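Local coordinates for UBX domain-containing protein 7 (Homo sapiens, PDB 5X3P) that links a subset of neddylated cullin-RING ubiquitin ligases to the segregase VCP/p97, its UBX domain, the part present here, making the p97 contact, at residues E44-R55 / L71-R82. The protein carries 1 engineered substitution. Numbering follows the deposited sequence.
Sequences ERFELLTNFPRR and LCPQETVFVQER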
loop_
_atom_site.group_PDB
_atom_site.type_symbol
_atom_site.label_atom_id
_atom_site.label_comp_id
_atom_site.label_asym_id
_atom_site.label_seq_id
_atom_site.Cartn_x
_atom_site.Cartn_y
_atom_site.Cartn_z
ATOM N N GLU A 44 -13.092 -0.684 3.051
ATOM C CA GLU A 44 -14.243 -1.592 3.019
ATOM C C GLU A 44 -14.564 -2.109 1.617
ATOM O O GLU A 44 -15.202 -3.150 1.471
ATOM C CB GLU A 44 -15.499 -0.948 3.646
ATOM C CG GLU A 44 -15.393 0.550 3.938
ATOM C CD GLU A 44 -14.421 0.871 5.072
ATOM O OE1 GLU A 44 -14.432 0.144 6.088
ATOM O OE2 GLU A 44 -13.632 1.834 4.931
ATOM N N ARG A 45 -14.120 -1.387 0.592
ATOM C CA ARG A 45 -14.430 -1.734 -0.801
ATOM C C ARG A 45 -13.174 -2.083 -1.625
ATOM O O ARG A 45 -13.271 -2.803 -2.634
ATOM C CB ARG A 45 -15.191 -0.580 -1.491
ATOM C CG ARG A 45 -15.708 -0.908 -2.892
ATOM C CD ARG A 45 -16.319 0.318 -3.595
ATOM N NE ARG A 45 -16.833 -0.004 -4.927
ATOM C CZ ARG A 45 -18.055 0.306 -5.353
ATOM N NH1 ARG A 45 -18.894 0.951 -4.549
ATOM N NH2 ARG A 45 -18.439 -0.023 -6.581
ATOM N N PHE A 46 -12.015 -1.570 -1.203
ATOM C CA PHE A 46 -10.753 -1.770 -1.940
ATOM C C PHE A 46 -9.659 -2.377 -1.069
ATOM O O PHE A 46 -9.657 -2.199 0.153
ATOM C CB PHE A 46 -10.253 -0.450 -2.535
ATOM C CG PHE A 46 -11.204 0.157 -3.527
ATOM C CD1 PHE A 46 -12.212 1.018 -3.103
ATOM C CD2 PHE A 46 -11.112 -0.157 -4.875
ATOM C CE1 PHE A 46 -13.116 1.566 -4.020
ATOM C CE2 PHE A 46 -12.013 0.372 -5.801
ATOM C CZ PHE A 46 -13.015 1.240 -5.379
ATOM N N GLU A 47 -8.734 -3.103 -1.694
ATOM C CA GLU A 47 -7.612 -3.704 -0.969
ATOM C C GLU A 47 -6.342 -3.380 -1.745
ATOM O O GLU A 47 -6.411 -2.932 -2.906
ATOM C CB GLU A 47 -7.782 -5.212 -0.852
ATOM C CG GLU A 47 -7.909 -5.955 -2.199
ATOM C CD GLU A 47 -8.091 -7.444 -1.999
ATOM O OE1 GLU A 47 -7.365 -8.012 -1.160
ATOM O OE2 GLU A 47 -8.965 -8.045 -2.655
ATOM N N LEU A 48 -5.188 -3.574 -1.124
ATOM C CA LEU A 48 -3.936 -3.225 -1.778
ATOM C C LEU A 48 -3.187 -4.523 -2.073
ATOM O O LEU A 48 -3.192 -5.446 -1.259
ATOM C CB LEU A 48 -3.103 -2.294 -0.885
ATOM C CG LEU A 48 -3.916 -1.113 -0.343
ATOM C CD1 LEU A 48 -3.146 -0.356 0.730
ATOM C CD2 LEU A 48 -4.299 -0.185 -1.477
ATOM N N LEU A 49 -2.575 -4.602 -3.250
ATOM C CA LEU A 49 -1.766 -5.757 -3.633
ATOM C C LEU A 49 -0.451 -5.232 -4.159
ATOM O O LEU A 49 -0.455 -4.322 -4.974
ATOM C CB LEU A 49 -2.450 -6.568 -4.731
ATOM C CG LEU A 49 -3.471 -7.611 -4.281
ATOM C CD1 LEU A 49 -4.823 -6.967 -4.038
ATOM C CD2 LEU A 49 -3.588 -8.755 -5.292
ATOM N N THR A 50 0.673 -5.782 -3.701
ATOM C CA THR A 50 1.961 -5.367 -4.262
ATOM C C THR A 50 2.247 -6.216 -5.477
ATOM O O THR A 50 1.825 -7.371 -5.531
ATOM C CB THR A 50 3.131 -5.492 -3.257
ATOM O OG1 THR A 50 3.241 -6.857 -2.822
ATOM C CG2 THR A 50 2.918 -4.558 -2.065
ATOM N N ASN A 51 2.981 -5.666 -6.441
ATOM C CA ASN A 51 3.260 -6.416 -7.672
ATOM C C ASN A 51 4.300 -7.534 -7.514
ATOM O O ASN A 51 4.011 -8.709 -7.743
ATOM C CB ASN A 51 3.687 -5.486 -8.810
ATOM C CG ASN A 51 3.695 -6.197 -10.161
ATOM O OD1 ASN A 51 2.860 -7.064 -10.419
ATOM N ND2 ASN A 51 4.655 -5.854 -11.010
ATOM N N PHE A 52 5.518 -7.146 -7.150
ATOM C CA PHE A 52 6.595 -8.097 -6.914
ATOM C C PHE A 52 7.474 -7.599 -5.776
ATOM O O PHE A 52 8.016 -6.502 -5.861
ATOM C CB PHE A 52 7.448 -8.335 -8.174
ATOM C CG PHE A 52 8.472 -9.443 -8.004
ATOM C CD1 PHE A 52 9.707 -9.187 -7.408
ATOM C CD2 PHE A 52 8.182 -10.742 -8.399
ATOM C CE1 PHE A 52 10.636 -10.199 -7.223
ATOM C CE2 PHE A 52 9.112 -11.758 -8.233
ATOM C CZ PHE A 52 10.339 -11.486 -7.631
ATOM N N PRO A 53 7.611 -8.393 -4.696
ATOM C CA PRO A 53 6.882 -9.647 -4.426
ATOM C C PRO A 53 5.366 -9.439 -4.355
ATOM O O PRO A 53 4.889 -8.319 -4.097
ATOM C CB PRO A 53 7.426 -10.104 -3.062
ATOM C CG PRO A 53 8.270 -8.947 -2.537
ATOM C CD PRO A 53 8.664 -8.120 -3.701
ATOM N N ARG A 54 4.617 -10.497 -4.646
ATOM C CA ARG A 54 3.167 -10.412 -4.644
ATOM C C ARG A 54 2.654 -10.622 -3.224
ATOM O O ARG A 54 2.947 -11.629 -2.584
ATOM C CB ARG A 54 2.557 -11.449 -5.583
ATOM C CG ARG A 54 1.035 -11.427 -5.602
ATOM C CD ARG A 54 0.479 -12.420 -6.609
ATOM N NE ARG A 54 -0.968 -12.617 -6.466
ATOM C CZ ARG A 54 -1.892 -11.884 -7.084
ATOM N NH1 ARG A 54 -1.527 -10.888 -7.885
ATOM N NH2 ARG A 54 -3.184 -12.142 -6.897
ATOM N N ARG A 55 1.881 -9.664 -2.734
ATOM C CA ARG A 55 1.390 -9.716 -1.369
ATOM C C ARG A 55 -0.012 -9.144 -1.363
ATOM O O ARG A 55 -0.272 -8.141 -2.020
ATOM C CB ARG A 55 2.294 -8.873 -0.460
ATOM C CG ARG A 55 3.637 -9.518 -0.088
ATOM C CD ARG A 55 4.543 -8.494 0.578
ATOM N NE ARG A 55 4.811 -7.500 -0.427
ATOM C CZ ARG A 55 5.994 -7.021 -0.758
ATOM N NH1 ARG A 55 7.105 -7.367 -0.120
ATOM N NH2 ARG A 55 6.030 -6.159 -1.741
ATOM N N LEU A 71 8.056 -5.265 3.215
ATOM C CA LEU A 71 8.075 -4.519 1.949
ATOM C C LEU A 71 9.512 -4.260 1.517
ATOM O O LEU A 71 10.418 -4.169 2.362
ATOM C CB LEU A 71 7.338 -3.186 2.077
ATOM C CG LEU A 71 5.831 -3.262 2.318
ATOM C CD1 LEU A 71 5.185 -1.977 1.820
ATOM C CD2 LEU A 71 5.210 -4.490 1.650
ATOM N N CYS A 72 9.718 -4.158 0.202
ATOM C CA CYS A 72 11.036 -3.854 -0.363
ATOM C C CYS A 72 11.257 -2.344 -0.380
ATOM O O CYS A 72 10.321 -1.584 -0.087
ATOM C CB CYS A 72 11.130 -4.427 -1.774
ATOM S SG CYS A 72 10.927 -6.230 -1.809
ATOM N N PRO A 73 12.490 -1.893 -0.694
ATOM C CA PRO A 73 12.724 -0.439 -0.716
ATOM C C PRO A 73 11.830 0.282 -1.718
ATOM O O PRO A 73 11.486 1.448 -1.524
ATOM C CB PRO A 73 14.180 -0.334 -1.171
ATOM C CG PRO A 73 14.819 -1.564 -0.567
ATOM C CD PRO A 73 13.764 -2.647 -0.798
ATOM N N GLN A 74 11.452 -0.409 -2.787
ATOM C CA GLN A 74 10.541 0.160 -3.763
ATOM C C GLN A 74 9.453 -0.854 -4.056
ATOM O O GLN A 74 9.750 -2.045 -4.214
ATOM C CB GLN A 74 11.322 0.490 -5.035
ATOM C CG GLN A 74 12.517 1.423 -4.782
ATOM C CD GLN A 74 13.191 1.826 -6.069
ATOM O OE1 GLN A 74 13.239 1.042 -7.031
ATOM N NE2 GLN A 74 13.676 3.063 -6.122
ATOM N N GLU A 75 8.203 -0.387 -4.121
ATOM C CA GLU A 75 7.062 -1.263 -4.369
ATOM C C GLU A 75 6.084 -0.620 -5.307
ATOM O O GLU A 75 5.920 0.606 -5.305
ATOM C CB GLU A 75 6.323 -1.561 -3.060
ATOM C CG GLU A 75 7.142 -2.308 -2.044
ATOM C CD GLU A 75 7.173 -3.800 -2.337
ATOM O OE1 GLU A 75 6.455 -4.247 -3.260
ATOM O OE2 GLU A 75 7.885 -4.558 -1.630
ATOM N N THR A 76 5.411 -1.454 -6.094
ATOM C CA THR A 76 4.277 -1.007 -6.880
ATOM C C THR A 76 3.022 -1.598 -6.231
ATOM O O THR A 76 2.926 -2.824 -6.044
ATOM C CB THR A 76 4.389 -1.488 -8.332
ATOM O OG1 THR A 76 5.503 -0.849 -8.969
ATOM C CG2 THR A 76 3.119 -1.156 -9.103
ATOM N N VAL A 77 2.076 -0.734 -5.856
ATOM C CA VAL A 77 0.894 -1.181 -5.129
ATOM C C VAL A 77 -0.334 -0.961 -6.003
ATOM O O VAL A 77 -0.639 0.181 -6.377
ATOM C CB VAL A 77 0.706 -0.412 -3.806
ATOM C CG1 VAL A 77 -0.515 -0.956 -3.047
ATOM C CG2 VAL A 77 1.950 -0.526 -2.919
ATOM N N PHE A 78 -1.032 -2.050 -6.325
ATOM C CA PHE A 78 -2.295 -1.956 -7.052
ATOM C C PHE A 78 -3.462 -1.799 -6.093
ATOM O O PHE A 78 -3.601 -2.563 -5.143
ATOM C CB PHE A 78 -2.494 -3.197 -7.908
ATOM C CG PHE A 78 -1.470 -3.336 -8.980
ATOM C CD1 PHE A 78 -1.619 -2.650 -10.178
ATOM C CD2 PHE A 78 -0.336 -4.120 -8.789
ATOM C CE1 PHE A 78 -0.658 -2.754 -11.180
ATOM C CE2 PHE A 78 0.633 -4.225 -9.791
ATOM C CZ PHE A 78 0.471 -3.545 -10.981
ATOM N N VAL A 79 -4.298 -0.804 -6.345
ATOM C CA VAL A 79 -5.536 -0.652 -5.601
ATOM C C VAL A 79 -6.620 -1.415 -6.366
ATOM O O VAL A 79 -6.937 -1.076 -7.505
ATOM C CB VAL A 79 -5.901 0.841 -5.437
ATOM C CG1 VAL A 79 -7.158 1.008 -4.604
ATOM C CG2 VAL A 79 -4.749 1.589 -4.802
ATOM N N GLN A 80 -7.163 -2.466 -5.748
ATOM C CA GLN A 80 -8.151 -3.332 -6.400
ATOM C C GLN A 80 -9.455 -3.279 -5.646
ATOM O O GLN A 80 -9.463 -3.105 -4.430
ATOM C CB GLN A 80 -7.687 -4.784 -6.384
ATOM C CG GLN A 80 -6.610 -5.122 -7.368
ATOM C CD GLN A 80 -6.257 -6.590 -7.323
ATOM O OE1 GLN A 80 -6.980 -7.403 -6.734
ATOM N NE2 GLN A 80 -5.140 -6.941 -7.942
ATOM N N GLU A 81 -10.554 -3.481 -6.362
ATOM C CA GLU A 81 -11.858 -3.601 -5.722
ATOM C C GLU A 81 -11.941 -4.995 -5.097
ATOM O O GLU A 81 -11.525 -5.987 -5.728
ATOM C CB GLU A 81 -12.961 -3.421 -6.771
ATOM C CG GLU A 81 -14.331 -3.095 -6.204
ATOM C CD GLU A 81 -15.358 -2.809 -7.295
ATOM O OE1 GLU A 81 -16.286 -3.627 -7.464
ATOM O OE2 GLU A 81 -15.224 -1.770 -7.979
ATOM N N ARG A 82 -12.445 -5.088 -3.864
ATOM C CA ARG A 82 -12.569 -6.403 -3.215
ATOM C C ARG A 82 -13.552 -7.315 -3.959
ATOM O O ARG A 82 -14.410 -6.843 -4.719
ATOM C CB ARG A 82 -12.959 -6.258 -1.735
ATOM C CG ARG A 82 -11.922 -5.490 -0.917
ATOM C CD ARG A 82 -12.328 -5.371 0.543
ATOM N NE ARG A 82 -11.308 -4.659 1.319
ATOM C CZ ARG A 82 -10.288 -5.242 1.929
ATOM N NH1 ARG A 82 -10.150 -6.556 1.851
ATOM N NH2 ARG A 82 -9.405 -4.510 2.601
HETATM O O HOH W 1 -9.690 -8.030 -5.343
HETATM O O HOH W 2 5.919 -4.157 -5.910
#
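A bend at the third torsion of R55 (chi3 -64°) and another at the second torsion of E75 (chi2 -81°) turn guanidinium and carboxylate toward each other in a salt bridge, though the modelled position of R55 NH2 is doubtful. The methyl CD2 of L71 sits over the centre of one guanidinium face, 3.6 Å above its plane, and P53 CB lies off-centre over the other, so the flat cation is held between apolar groups. R55 NE also donates to T50 OG1 at 2.9 Å, and that hydroxyl in turn donates to P53 O; a threonine suits this place because its hydroxyl can accept and donate at once. Were R55 replaced by an alanine, the buried carboxylate of E75 would probably lose its cation, although C72 N would still donate to OE2, and a gap would be likely to open between L71 and P53.

The p97-binding UBX domain has the ubiquitin-like beta-grasp fold, and here strand 46-50 pairs antiparallel with 74-81, the central strand of the sheet. E47 and L49 exchange paired backbone bonds with Q80 and F78; N51 N extends the ladder to T76 O, 2.9 Å. Toward helix 29-38, branched apolar residues fill the core: L48 CD2 meets V79 CG2 at 3.8 Å, while L48 CB packs on V77 CG1. On the other face, the L49 side chain crosses that of Q80 at about a right angle, CD1 3.5 Å from Q80 OE1, and N51 CB abuts the edge of the F78 ring, CE2, at 3.4 Å. At the far end R82 is long and extended, and E47 CB sits over the centre of one face of its guanidinium, 3.7 Å above the plane, while R82 NE donates to N43 O and NH1 to S58 OG.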